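Local coordinates for protein peptidoglycan glycosyltransferase (Burkholderia ambifaria, PDB 5UY7) that belongs to the penicillin-binding proteins, carrying a dimerisation domain and a transpeptidase-family domain of the beta-lactamase clan, at residues T440-G445 with P449-P454. Residues are numbered along the deposited sequence; the frame is centred on the assembly and turned at random.
Sequences TVVAPG and PDAAVP
V442 meets A451 with its CG1 methyl and A452 with its CB, and its carbonyl oxygen meets P449, so this one residue on helix 428-442 carries most of the contact. The CG1 methyl does the reaching: it lies anti to the carbonyl carbon (chi1 -55°), which sends it across to the CB of A451, 3.8 Å away. The root of the side chain packs against backbone, with V442 CB 3.8 Å from the N of A452. A branched valine suits the place because it is broad close to the main chain, while the single methyls of A451 and A452 let its CB and CG1 come near their backbone. The nearest CA pair is V442 with P449, 4.2 Å apart.

Beside this apolar patch the V442 carbonyl O also takes part, though no hydrogen bond joins the segments. It receives a CA-H...O contact from P449, CA to O 3.5 Å and 158° at the hydrogen, and the CB of A452 makes a van der Waals touch with the same oxygen at 3.8 Å. P449 has no N-H to offer and fits the first position of a 3-10 turn, which is closed by A452 N to P449 O at 3.1 Å.

The contact thus folds the chain back on helix 428-442, within the penicillin-binding-protein transpeptidase domain, in the connection leading to strand 459-466, the edge strand of the antiparallel sheet. V441 packs on I321 of helix 317-323, A451 meets F516 of helix 509-526, and A452 O is hydrogen-bonded to S517 of that same helix.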
loop_
_atom_site.group_PDB
_atom_site.type_symbol
_atom_site.label_atom_id
_atom_site.label_comp_id
_atom_site.label_asym_id
_atom_site.label_seq_id
_atom_site.Cartn_x
_atom_site.Cartn_y
_atom_site.Cartn_z
ATOM N N THR A 440 5.107 11.462 -5.450
ATOM C CA THR A 440 6.267 11.434 -6.339
ATOM C C THR A 440 6.418 10.090 -7.034
ATOM O O THR A 440 7.096 10.012 -8.065
ATOM C CB THR A 440 7.569 11.777 -5.591
ATOM O OG1 THR A 440 7.964 10.692 -4.730
ATOM C CG2 THR A 440 7.410 13.072 -4.776
ATOM N N VAL A 441 5.774 9.045 -6.509
ATOM C CA VAL A 441 5.887 7.705 -7.081
ATOM C C VAL A 441 5.309 7.663 -8.491
ATOM O O VAL A 441 5.815 6.947 -9.362
ATOM C CB VAL A 441 5.183 6.686 -6.163
ATOM C CG1 VAL A 441 5.111 5.322 -6.838
ATOM C CG2 VAL A 441 5.886 6.595 -4.809
ATOM N N VAL A 442 4.234 8.417 -8.737
ATOM C CA VAL A 442 3.538 8.356 -10.019
ATOM C C VAL A 442 3.887 9.527 -10.931
ATOM O O VAL A 442 3.458 9.539 -12.097
ATOM C CB VAL A 442 2.007 8.280 -9.821
ATOM C CG1 VAL A 442 1.656 7.114 -8.914
ATOM C CG2 VAL A 442 1.471 9.603 -9.277
ATOM N N ALA A 443 4.642 10.521 -10.434
ATOM C CA ALA A 443 5.117 11.658 -11.204
ATOM C C ALA A 443 6.402 11.299 -11.937
ATOM O O ALA A 443 7.055 10.303 -11.612
ATOM C CB ALA A 443 5.358 12.844 -10.270
ATOM N N PRO A 444 6.801 12.086 -12.942
ATOM C CA PRO A 444 8.106 11.852 -13.569
ATOM C C PRO A 444 9.200 11.796 -12.514
ATOM O O PRO A 444 9.216 12.588 -11.569
ATOM C CB PRO A 444 8.273 13.059 -14.498
ATOM C CG PRO A 444 6.869 13.460 -14.829
ATOM C CD PRO A 444 6.065 13.188 -13.592
ATOM N N GLY A 445 10.116 10.843 -12.683
ATOM C CA GLY A 445 11.135 10.555 -11.700
ATOM C C GLY A 445 10.775 9.436 -10.744
ATOM O O GLY A 445 11.673 8.863 -10.113
ATOM N N PRO A 449 4.755 5.464 -13.046
ATOM C CA PRO A 449 3.995 6.495 -13.765
ATOM C C PRO A 449 2.691 5.978 -14.353
ATOM O O PRO A 449 1.776 6.781 -14.599
ATOM C CB PRO A 449 4.969 6.940 -14.864
ATOM C CG PRO A 449 5.795 5.727 -15.122
ATOM C CD PRO A 449 5.979 5.078 -13.775
ATOM N N ASP A 450 2.569 4.669 -14.563
ATOM C CA ASP A 450 1.340 4.091 -15.092
ATOM C C ASP A 450 0.204 4.108 -14.083
ATOM O O ASP A 450 -0.934 3.779 -14.455
ATOM C CB ASP A 450 1.577 2.651 -15.562
ATOM C CG ASP A 450 2.363 2.577 -16.861
ATOM O OD1 ASP A 450 2.777 3.637 -17.376
ATOM O OD2 ASP A 450 2.561 1.456 -17.372
ATOM N N ALA A 451 0.473 4.472 -12.832
ATOM C CA ALA A 451 -0.575 4.616 -11.829
ATOM C C ALA A 451 -1.082 6.043 -11.713
ATOM O O ALA A 451 -2.012 6.296 -10.941
ATOM C CB ALA A 451 -0.077 4.130 -10.466
ATOM N N ALA A 452 -0.491 6.980 -12.446
ATOM C CA ALA A 452 -0.999 8.340 -12.469
ATOM C C ALA A 452 -2.441 8.363 -12.967
ATOM O O ALA A 452 -2.850 7.532 -13.782
ATOM C CB ALA A 452 -0.139 9.217 -13.374
ATOM N N VAL A 453 -3.194 9.347 -12.482
ATOM C CA VAL A 453 -4.604 9.538 -12.825
ATOM C C VAL A 453 -4.768 10.913 -13.455
ATOM O O VAL A 453 -4.682 11.930 -12.748
ATOM C CB VAL A 453 -5.499 9.398 -11.578
ATOM C CG1 VAL A 453 -6.949 9.721 -11.918
ATOM C CG2 VAL A 453 -5.364 8.015 -10.959
ATOM N N PRO A 454 -5.000 11.002 -14.763
ATOM C CA PRO A 454 -5.148 12.317 -15.402
ATOM C C PRO A 454 -6.203 13.160 -14.700
ATOM O O PRO A 454 -7.337 12.715 -14.475
ATOM C CB PRO A 454 -5.558 11.963 -16.836
ATOM C CG PRO A 454 -4.953 10.590 -17.056
ATOM C CD PRO A 454 -5.077 9.891 -15.729
#